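Alpha-rhamnosidase (Dictyoglomus thermophilum, PDB 6I60) probably hydrolyses terminal non-reducing alpha-L-rhamnose residues of alpha-L-rhamnosides, and has been applied to the selective derhamnosylation of natural flavonoids. Local coordinates at residues I469-K477 and A780-T788; E850-K861 and I873-M884. One frame throughout, in Å; residues are numbered along the deposited sequence.

Contact 1 (I469-K477 and A780-T788)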
loop_
_atom_site.group_PDB
_atom_site.type_symbol
_atom_site.label_atom_id
_atom_site.label_comp_id
_atom_site.label_asym_id
_atom_site.label_seq_id
_atom_site.Cartn_x
_atom_site.Cartn_y
_atom_site.Cartn_z
ATOM N N ILE A 469 -6.650 17.988 7.781
ATOM C CA ILE A 469 -7.906 18.721 7.712
ATOM C C ILE A 469 -7.605 20.149 7.276
ATOM O O ILE A 469 -6.565 20.721 7.616
ATOM C CB ILE A 469 -8.675 18.689 9.055
ATOM C CG1 ILE A 469 -10.118 19.170 8.861
ATOM C CG2 ILE A 469 -7.948 19.501 10.122
ATOM C CD1 ILE A 469 -11.064 18.752 9.970
ATOM N N CYS A 470 -8.523 20.716 6.500
ATOM C CA CYS A 470 -8.335 22.021 5.892
ATOM C C CYS A 470 -9.498 22.930 6.255
ATOM O O CYS A 470 -10.566 22.475 6.672
ATOM C CB CYS A 470 -8.223 21.905 4.365
ATOM S SG CYS A 470 -7.187 23.143 3.588
ATOM N N SER A 471 -9.272 24.236 6.097
ATOM C CA SER A 471 -10.368 25.193 6.165
ATOM C C SER A 471 -11.244 25.132 4.919
ATOM O O SER A 471 -12.408 25.544 4.972
ATOM C CB SER A 471 -9.816 26.606 6.365
ATOM O OG SER A 471 -10.632 27.577 5.734
ATOM N N ASN A 472 -10.709 24.624 3.812
ATOM C CA ASN A 472 -11.459 24.447 2.575
ATOM C C ASN A 472 -12.112 23.068 2.595
ATOM O O ASN A 472 -11.419 22.051 2.710
ATOM C CB ASN A 472 -10.527 24.605 1.370
ATOM C CG ASN A 472 -11.228 24.388 0.038
ATOM O OD1 ASN A 472 -11.646 23.278 -0.285
ATOM N ND2 ASN A 472 -11.334 25.450 -0.753
ATOM N N GLU A 473 -13.443 23.033 2.490
ATOM C CA GLU A 473 -14.151 21.759 2.562
ATOM C C GLU A 473 -14.034 20.964 1.269
ATOM O O GLU A 473 -14.062 19.728 1.305
ATOM C CB GLU A 473 -15.625 21.989 2.906
ATOM C CG GLU A 473 -16.397 20.715 3.234
ATOM C CD GLU A 473 -15.860 19.995 4.461
ATOM O OE1 GLU A 473 -16.084 18.771 4.575
ATOM O OE2 GLU A 473 -15.219 20.650 5.310
ATOM N N LEU A 474 -13.906 21.643 0.128
ATOM C CA LEU A 474 -13.707 20.931 -1.131
ATOM C C LEU A 474 -12.393 20.159 -1.120
ATOM O O LEU A 474 -12.322 19.031 -1.620
ATOM C CB LEU A 474 -13.745 21.913 -2.303
ATOM C CG LEU A 474 -13.239 21.397 -3.652
ATOM C CD1 LEU A 474 -14.212 20.390 -4.241
ATOM C CD2 LEU A 474 -13.010 22.547 -4.618
ATOM N N ILE A 475 -11.343 20.751 -0.544
ATOM C CA ILE A 475 -10.077 20.040 -0.395
ATOM C C ILE A 475 -10.240 18.853 0.547
ATOM O O ILE A 475 -9.690 17.770 0.306
ATOM C CB ILE A 475 -8.979 21.008 0.089
ATOM C CG1 ILE A 475 -8.659 22.033 -0.999
ATOM C CG2 ILE A 475 -7.722 20.251 0.481
ATOM C CD1 ILE A 475 -7.599 23.032 -0.597
ATOM N N ASN A 476 -11.006 19.031 1.628
ATOM C CA ASN A 476 -11.270 17.925 2.543
ATOM C C ASN A 476 -12.016 16.794 1.844
ATOM O O ASN A 476 -11.768 15.613 2.117
ATOM C CB ASN A 476 -12.063 18.421 3.752
ATOM C CG ASN A 476 -11.277 19.396 4.606
ATOM O OD1 ASN A 476 -10.050 19.343 4.657
ATOM N ND2 ASN A 476 -11.983 20.292 5.283
ATOM N N LYS A 477 -12.937 17.135 0.937
ATOM C CA LYS A 477 -13.659 16.102 0.202
ATOM C C LYS A 477 -12.745 15.395 -0.792
ATOM O O LYS A 477 -12.834 14.175 -0.964
ATOM C CB LYS A 477 -14.868 16.709 -0.507
ATOM C CG LYS A 477 -15.939 17.242 0.435
ATOM C CD LYS A 477 -16.719 16.112 1.092
ATOM C CE LYS A 477 -17.605 16.626 2.222
ATOM N NZ LYS A 477 -18.063 15.528 3.125
ATOM N N ALA A 780 -1.396 27.348 -7.841
ATOM C CA ALA A 780 -1.697 25.946 -7.577
ATOM C C ALA A 780 -2.967 25.799 -6.749
ATOM O O ALA A 780 -3.770 24.889 -6.990
ATOM C CB ALA A 780 -0.513 25.280 -6.874
ATOM N N TYR A 781 -3.168 26.685 -5.770
ATOM C CA TYR A 781 -4.379 26.623 -4.960
ATOM C C TYR A 781 -5.619 26.915 -5.796
ATOM O O TYR A 781 -6.665 26.282 -5.607
ATOM C CB TYR A 781 -4.277 27.599 -3.790
ATOM C CG TYR A 781 -5.494 27.611 -2.893
ATOM C CD1 TYR A 781 -5.653 26.657 -1.898
ATOM C CD2 TYR A 781 -6.483 28.575 -3.041
ATOM C CE1 TYR A 781 -6.763 26.661 -1.076
ATOM C CE2 TYR A 781 -7.598 28.587 -2.225
ATOM C CZ TYR A 781 -7.732 27.629 -1.243
ATOM O OH TYR A 781 -8.839 27.632 -0.424
ATOM N N LYS A 782 -5.525 27.873 -6.723
ATOM C CA LYS A 782 -6.666 28.187 -7.577
ATOM C C LYS A 782 -6.995 27.036 -8.516
ATOM O O LYS A 782 -8.152 26.882 -8.924
ATOM C CB LYS A 782 -6.395 29.463 -8.373
ATOM C CG LYS A 782 -6.698 30.746 -7.609
ATOM C CD LYS A 782 -6.988 31.905 -8.552
ATOM C CE LYS A 782 -8.310 31.710 -9.277
ATOM N NZ LYS A 782 -9.059 32.989 -9.427
ATOM N N ILE A 783 -5.997 26.224 -8.870
ATOM C CA ILE A 783 -6.258 25.037 -9.677
ATOM C C ILE A 783 -7.035 24.007 -8.867
ATOM O O ILE A 783 -7.995 23.404 -9.360
ATOM C CB ILE A 783 -4.934 24.461 -10.212
ATOM C CG1 ILE A 783 -4.359 25.368 -11.300
ATOM C CG2 ILE A 783 -5.132 23.053 -10.743
ATOM C CD1 ILE A 783 -2.857 25.256 -11.458
ATOM N N VAL A 784 -6.643 23.803 -7.608
ATOM C CA VAL A 784 -7.291 22.802 -6.769
ATOM C C VAL A 784 -8.725 23.212 -6.448
ATOM O O VAL A 784 -9.639 22.378 -6.454
ATOM C CB VAL A 784 -6.459 22.571 -5.493
ATOM C CG1 VAL A 784 -7.339 22.123 -4.340
ATOM C CG2 VAL A 784 -5.362 21.550 -5.755
ATOM N N ASN A 785 -8.948 24.502 -6.189
ATOM C CA ASN A 785 -10.263 25.005 -5.803
ATOM C C ASN A 785 -11.265 25.024 -6.954
ATOM O O ASN A 785 -12.398 25.477 -6.753
ATOM C CB ASN A 785 -10.124 26.413 -5.214
ATOM C CG ASN A 785 -11.221 26.745 -4.212
ATOM O OD1 ASN A 785 -10.995 27.485 -3.255
ATOM N ND2 ASN A 785 -12.415 26.204 -4.432
ATOM N N GLN A 786 -10.897 24.549 -8.140
ATOM C CA GLN A 786 -11.816 24.549 -9.268
ATOM C C GLN A 786 -12.870 23.461 -9.106
ATOM O O GLN A 786 -12.575 22.345 -8.668
ATOM C CB GLN A 786 -11.054 24.351 -10.577
ATOM C CG GLN A 786 -10.309 25.591 -11.042
ATOM C CD GLN A 786 -11.174 26.839 -11.018
ATOM O OE1 GLN A 786 -10.961 27.739 -10.204
ATOM N NE2 GLN A 786 -12.152 26.901 -11.916
ATOM N N LYS A 787 -14.111 23.799 -9.456
ATOM C CA LYS A 787 -15.224 22.860 -9.431
ATOM C C LYS A 787 -15.731 22.526 -10.827
ATOM O O LYS A 787 -16.759 21.854 -10.962
ATOM C CB LYS A 787 -16.367 23.415 -8.578
ATOM C CG LYS A 787 -16.318 22.992 -7.119
ATOM C CD LYS A 787 -17.451 23.625 -6.326
ATOM C CE LYS A 787 -16.923 24.599 -5.284
ATOM N NZ LYS A 787 -17.771 24.608 -4.058
ATOM N N THR A 788 -15.038 22.976 -11.867
ATOM C CA THR A 788 -15.431 22.748 -13.247
ATOM C C THR A 788 -14.402 21.869 -13.946
ATOM O O THR A 788 -13.309 21.618 -13.432
ATOM C CB THR A 788 -15.588 24.078 -13.988
ATOM O OG1 THR A 788 -14.467 24.920 -13.691
ATOM C CG2 THR A 788 -16.867 24.776 -13.554
#
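I475 and L474, in the first turn of helix 473-488, meet the last turn of helix 777-784 and the chain that leaves it. The axes of segments 473-477 and 780-784 pass 11.6 Å apart at 70°, and a few side chains bridge them. The apolar part centres on I475. Its CG1 lies 3.6 Å from CG1 of V784, and its CD1 approaches CE1 of Y781 at 3.8 Å. The CG1 branch of I475 trails beside its backbone N (chi1 -68°) with CD1 extended, which carries the methyl to the tyrosine ring; isoleucine suits this corner because its longer branch gives that reach while the beta-branch limits its rotation. F830 and I834 of helix 826-835 also pack on I475. L474 uses one methyl, CD2, against the end of the partner helix, 3.7 Å from the backbone O of N785, and the aliphatic CG of K787 borders the same methyl.

The polar part belongs to N472, the N-cap of helix 473-488. Its OD1 accepts from the backbone N of I475 at 2.6 Å, pairing an N-H of the first turn, where the helix has no preceding turn to supply a carbonyl. With CG anti to the backbone N (chi1 178°), the other end of the amide reaches the partner helix. ND2 gives a weak hydrogen bond to OH of Y781 at 3.3 Å, the amide standing almost perpendicular to the phenol ring, and lies 3.2 Å from OD1 of N785. The stronger partner of the Y781 hydroxyl is D856.

Asparagine thus serves two ends at once: its carbonyl caps one helix while its NH2 approaches another. Since the one bond across is weak, this contact within the (alpha/alpha)6 barrel of the family probably owes more to I475 packing on V784 and Y781, and to L474 covering the helix end, than to polar pairing.

Contact 2 (E850-K861 and I873-M884)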
loop_
_atom_site.group_PDB
_atom_site.type_symbol
_atom_site.label_atom_id
_atom_site.label_comp_id
_atom_site.label_asym_id
_atom_site.label_seq_id
_atom_site.Cartn_x
_atom_site.Cartn_y
_atom_site.Cartn_z
ATOM N N GLU A 850 6.942 24.308 6.876
ATOM C CA GLU A 850 6.775 25.454 5.981
ATOM C C GLU A 850 5.327 25.527 5.517
ATOM O O GLU A 850 4.975 24.985 4.457
ATOM C CB GLU A 850 7.726 25.360 4.791
ATOM C CG GLU A 850 7.696 26.568 3.876
ATOM C CD GLU A 850 8.451 26.333 2.587
ATOM O OE1 GLU A 850 9.676 26.095 2.650
ATOM O OE2 GLU A 850 7.818 26.381 1.512
ATOM N N PRO A 851 4.455 26.193 6.268
ATOM C CA PRO A 851 3.055 26.307 5.852
ATOM C C PRO A 851 2.882 27.308 4.723
ATOM O O PRO A 851 3.668 28.243 4.555
ATOM C CB PRO A 851 2.349 26.786 7.125
ATOM C CG PRO A 851 3.398 27.547 7.858
ATOM C CD PRO A 851 4.712 26.873 7.550
ATOM N N HIS A 852 1.827 27.095 3.939
ATOM C CA HIS A 852 1.504 27.944 2.794
ATOM C C HIS A 852 0.053 28.389 2.913
ATOM O O HIS A 852 -0.849 27.764 2.339
ATOM C CB HIS A 852 1.751 27.214 1.475
ATOM C CG HIS A 852 3.201 27.047 1.140
ATOM N ND1 HIS A 852 3.780 27.627 0.032
ATOM C CD2 HIS A 852 4.190 26.371 1.771
ATOM C CE1 HIS A 852 5.062 27.313 -0.006
ATOM N NE2 HIS A 852 5.337 26.553 1.038
ATOM N N PRO A 853 -0.210 29.467 3.652
ATOM C CA PRO A 853 -1.591 29.956 3.771
ATOM C C PRO A 853 -2.006 30.779 2.562
ATOM O O PRO A 853 -1.819 32.000 2.534
ATOM C CB PRO A 853 -1.555 30.802 5.049
ATOM C CG PRO A 853 -0.115 31.200 5.225
ATOM C CD PRO A 853 0.754 30.325 4.361
ATOM N N VAL A 854 -2.570 30.119 1.556
ATOM C CA VAL A 854 -2.906 30.757 0.294
ATOM C C VAL A 854 -4.424 30.873 0.179
ATOM O O VAL A 854 -5.178 30.248 0.924
ATOM C CB VAL A 854 -2.320 29.994 -0.907
ATOM C CG1 VAL A 854 -0.831 30.260 -1.023
ATOM C CG2 VAL A 854 -2.586 28.509 -0.756
ATOM N N GLY A 855 -4.866 31.689 -0.778
ATOM C CA GLY A 855 -6.289 31.833 -1.039
ATOM C C GLY A 855 -7.033 32.374 0.165
ATOM O O GLY A 855 -6.586 33.307 0.839
ATOM N N ASP A 856 -8.194 31.777 0.440
ATOM C CA ASP A 856 -9.006 32.124 1.599
ATOM C C ASP A 856 -8.890 31.088 2.713
ATOM O O ASP A 856 -9.833 30.901 3.489
ATOM C CB ASP A 856 -10.467 32.305 1.188
ATOM C CG ASP A 856 -10.991 31.140 0.367
ATOM O OD1 ASP A 856 -10.168 30.390 -0.197
ATOM O OD2 ASP A 856 -12.227 30.975 0.287
ATOM N N LEU A 857 -7.750 30.408 2.802
ATOM C CA LEU A 857 -7.551 29.411 3.845
ATOM C C LEU A 857 -7.401 30.083 5.203
ATOM O O LEU A 857 -6.727 31.108 5.339
ATOM C CB LEU A 857 -6.315 28.563 3.543
ATOM C CG LEU A 857 -6.449 27.536 2.419
ATOM C CD1 LEU A 857 -5.164 26.737 2.266
ATOM C CD2 LEU A 857 -7.631 26.615 2.670
ATOM N N LYS A 858 -8.037 29.496 6.216
ATOM C CA LYS A 858 -7.968 30.006 7.578
ATOM C C LYS A 858 -7.177 29.115 8.521
ATOM O O LYS A 858 -6.538 29.629 9.441
ATOM C CB LYS A 858 -9.379 30.204 8.145
ATOM C CG LYS A 858 -10.289 31.052 7.269
ATOM C CD LYS A 858 -11.559 31.452 8.009
ATOM C CE LYS A 858 -12.687 30.460 7.760
ATOM N NZ LYS A 858 -13.426 30.758 6.500
ATOM N N TYR A 859 -7.197 27.800 8.313
ATOM C CA TYR A 859 -6.462 26.877 9.165
ATOM C C TYR A 859 -6.138 25.619 8.372
ATOM O O TYR A 859 -6.745 25.342 7.334
ATOM C CB TYR A 859 -7.254 26.525 10.433
ATOM C CG TYR A 859 -8.583 25.852 10.161
ATOM C CD1 TYR A 859 -8.662 24.478 9.972
ATOM C CD2 TYR A 859 -9.757 26.592 10.092
ATOM C CE1 TYR A 859 -9.870 23.860 9.717
ATOM C CE2 TYR A 859 -10.974 25.980 9.842
ATOM C CZ TYR A 859 -11.024 24.613 9.656
ATOM O OH TYR A 859 -12.226 23.993 9.406
ATOM N N ALA A 860 -5.174 24.855 8.884
ATOM C CA ALA A 860 -4.799 23.569 8.310
ATOM C C ALA A 860 -3.901 22.842 9.299
ATOM O O ALA A 860 -3.110 23.476 10.002
ATOM C CB ALA A 860 -4.079 23.736 6.965
ATOM N N LYS A 861 -4.029 21.518 9.349
ATOM C CA LYS A 861 -3.216 20.717 10.250
ATOM C C LYS A 861 -2.906 19.374 9.608
ATOM O O LYS A 861 -3.778 18.761 8.985
ATOM C CB LYS A 861 -3.910 20.487 11.598
ATOM C CG LYS A 861 -3.344 19.298 12.367
ATOM C CD LYS A 861 -4.306 18.774 13.408
ATOM C CE LYS A 861 -3.572 17.994 14.488
ATOM N NZ LYS A 861 -4.415 17.768 15.699
ATOM N N ILE A 873 1.800 19.673 12.694
ATOM C CA ILE A 873 1.859 21.075 12.292
ATOM C C ILE A 873 0.448 21.648 12.343
ATOM O O ILE A 873 -0.508 21.005 11.900
ATOM C CB ILE A 873 2.473 21.253 10.888
ATOM C CG1 ILE A 873 2.550 22.737 10.522
ATOM C CG2 ILE A 873 1.687 20.473 9.838
ATOM C CD1 ILE A 873 3.801 23.116 9.761
ATOM N N ASN A 874 0.317 22.843 12.914
ATOM C CA ASN A 874 -0.951 23.556 12.982
ATOM C C ASN A 874 -0.685 25.026 12.717
ATOM O O ASN A 874 0.301 25.576 13.212
ATOM C CB ASN A 874 -1.631 23.407 14.351
ATOM C CG ASN A 874 -1.712 21.968 14.818
ATOM O OD1 ASN A 874 -2.743 21.317 14.670
ATOM N ND2 ASN A 874 -0.628 21.471 15.403
ATOM N N TRP A 875 -1.560 25.663 11.941
ATOM C CA TRP A 875 -1.432 27.095 11.710
ATOM C C TRP A 875 -2.807 27.715 11.523
ATOM O O TRP A 875 -3.707 27.097 10.946
ATOM C CB TRP A 875 -0.535 27.401 10.501
ATOM C CG TRP A 875 -1.028 26.880 9.182
ATOM C CD1 TRP A 875 -0.654 25.721 8.568
ATOM C CD2 TRP A 875 -1.965 27.515 8.300
ATOM N NE1 TRP A 875 -1.306 25.589 7.367
ATOM C CE2 TRP A 875 -2.116 26.676 7.179
ATOM C CE3 TRP A 875 -2.694 28.708 8.355
ATOM C CZ2 TRP A 875 -2.967 26.992 6.119
ATOM C CZ3 TRP A 875 -3.538 29.018 7.305
ATOM C CH2 TRP A 875 -3.667 28.164 6.200
ATOM N N GLN A 876 -2.960 28.940 12.029
ATOM C CA GLN A 876 -4.172 29.731 11.881
ATOM C C GLN A 876 -3.799 31.098 11.331
ATOM O O GLN A 876 -2.770 31.666 11.709
ATOM C CB GLN A 876 -4.905 29.898 13.216
ATOM C CG GLN A 876 -5.923 28.817 13.519
ATOM C CD GLN A 876 -6.383 28.851 14.964
ATOM O OE1 GLN A 876 -6.240 27.870 15.699
ATOM N NE2 GLN A 876 -6.938 29.985 15.382
ATOM N N LYS A 877 -4.637 31.625 10.441
ATOM C CA LYS A 877 -4.387 32.907 9.790
ATOM C C LYS A 877 -5.576 33.826 10.031
ATOM O O LYS A 877 -6.680 33.564 9.542
ATOM C CB LYS A 877 -4.134 32.724 8.293
ATOM C CG LYS A 877 -3.678 33.991 7.581
ATOM C CD LYS A 877 -3.803 33.851 6.070
ATOM C CE LYS A 877 -3.523 35.167 5.361
ATOM N NZ LYS A 877 -4.634 36.146 5.535
ATOM N N THR A 878 -5.351 34.892 10.789
ATOM C CA THR A 878 -6.305 35.974 10.960
ATOM C C THR A 878 -5.725 37.250 10.356
ATOM O O THR A 878 -4.646 37.247 9.754
ATOM C CB THR A 878 -6.656 36.166 12.438
ATOM O OG1 THR A 878 -5.491 36.578 13.161
ATOM C CG2 THR A 878 -7.182 34.868 13.032
ATOM N N GLU A 879 -6.454 38.355 10.520
ATOM C CA GLU A 879 -5.996 39.623 9.964
ATOM C C GLU A 879 -4.775 40.170 10.690
ATOM O O GLU A 879 -4.023 40.956 10.104
ATOM C CB GLU A 879 -7.127 40.654 10.001
ATOM C CG GLU A 879 -7.888 40.782 8.691
ATOM C CD GLU A 879 -9.127 39.910 8.650
ATOM O OE1 GLU A 879 -10.123 40.321 8.018
ATOM O OE2 GLU A 879 -9.104 38.813 9.249
ATOM N N ASN A 880 -4.553 39.768 11.939
ATOM C CA ASN A 880 -3.444 40.281 12.732
ATOM C C ASN A 880 -2.442 39.205 13.119
ATOM O O ASN A 880 -1.235 39.408 12.956
ATOM C CB ASN A 880 -3.980 40.982 13.993
ATOM C CG ASN A 880 -5.143 40.240 14.626
ATOM O OD1 ASN A 880 -5.763 39.379 13.999
ATOM N ND2 ASN A 880 -5.448 40.573 15.877
ATOM N N ILE A 881 -2.900 38.059 13.616
ATOM C CA ILE A 881 -2.022 37.031 14.167
ATOM C C ILE A 881 -1.982 35.839 13.222
ATOM O O ILE A 881 -3.029 35.371 12.757
ATOM C CB ILE A 881 -2.481 36.595 15.569
ATOM C CG1 ILE A 881 -2.765 37.816 16.445
ATOM C CG2 ILE A 881 -1.439 35.690 16.214
ATOM C CD1 ILE A 881 -4.121 37.797 17.100
ATOM N N PHE A 882 -0.778 35.344 12.946
ATOM C CA PHE A 882 -0.579 34.071 12.259
ATOM C C PHE A 882 -0.009 33.086 13.273
ATOM O O PHE A 882 1.158 33.196 13.664
ATOM C CB PHE A 882 0.348 34.220 11.055
ATOM C CG PHE A 882 0.538 32.944 10.280
ATOM C CD1 PHE A 882 -0.499 32.416 9.526
ATOM C CD2 PHE A 882 1.746 32.266 10.315
ATOM C CE1 PHE A 882 -0.333 31.239 8.817
ATOM C CE2 PHE A 882 1.919 31.089 9.607
ATOM C CZ PHE A 882 0.878 30.575 8.859
ATOM N N SER A 883 -0.831 32.136 13.704
ATOM C CA SER A 883 -0.426 31.164 14.707
ATOM C C SER A 883 0.243 29.960 14.050
ATOM O O SER A 883 0.036 29.668 12.870
ATOM C CB SER A 883 -1.629 30.706 15.534
ATOM O OG SER A 883 -2.190 31.781 16.267
ATOM N N MET A 884 1.055 29.258 14.837
ATOM C CA MET A 884 1.713 28.048 14.363
ATOM C C MET A 884 2.133 27.207 15.557
ATOM O O MET A 884 2.828 27.701 16.450
ATOM C CB MET A 884 2.926 28.383 13.490
ATOM C CG MET A 884 3.276 27.296 12.492
ATOM S SD MET A 884 4.711 27.712 11.488
ATOM C CE MET A 884 4.526 29.485 11.353
#
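W875 lays its indole between two layers of the other segment. Over one face pass the backbone of Y859 and A860, with CB of A860 3.4 Å from NE1; against the opposite face sit two prolines. CB of P851 lies 3.9 Å from the centroid of the five-membered ring and CB of P853 equally far from that of the six-membered ring, both about 30° off the normal, which makes each a CH-pi contact. CB of L857 meets the rim at CH2, in the ring plane. CG of W875 sits between its backbone N and carbonyl carbon (chi1 62°), folding the ring back over the neighbouring strand, where a residue as small as A860 fits beneath it. The buried NE1 is satisfied by the backbone O of I834.

Beneath this lies the antiparallel hairpin of strands 859-866 and 869-877, part of the beta-sandwich C-terminal domain of the family. A860 and W875 form a hydrogen-bonded pair of it, though both bonds are weak; K877 N to K858 O, at 2.9 Å, is firmer. The prolines ride on the chain that leaves strand 846-849 of the second sheet, and their compact rings fill the layer between the sheets. There CG of P853 comes 3.6 Å from CE1 of F882, and CG of P851 lies 3.9 Å from SD of M884. V896 and V898 of strand 893-899 also pack on M884.

On the outer face, the long chain of K861 runs alongside N874, its CG 3.1 Å from N874 OD1, while ND2 of N874 is hydrogen-bonded to R885 O and E872 OE2.

From the N terminus, the chain runs through strand 466-470 into helix 473-488, and contact 1 closes a long excursion of 302 residues, about half of them helical and almost none in strands, when helix 777-784 returns. Contact 2 opens only afterwards and closes a much shorter loop, just 11 residues of hairpin, so the two follow in series and neither encloses nor crosses the other. They are nevertheless adjacent, centres about 15 Å apart. Strand 466-470 is an edge strand of the sheet, next to 859-866, and S471 N lies 3.0 Å from Y859 O, probably hydrogen-bonded. The entry to the helical glycosidase domain is thereby tied to the C-terminal beta domain.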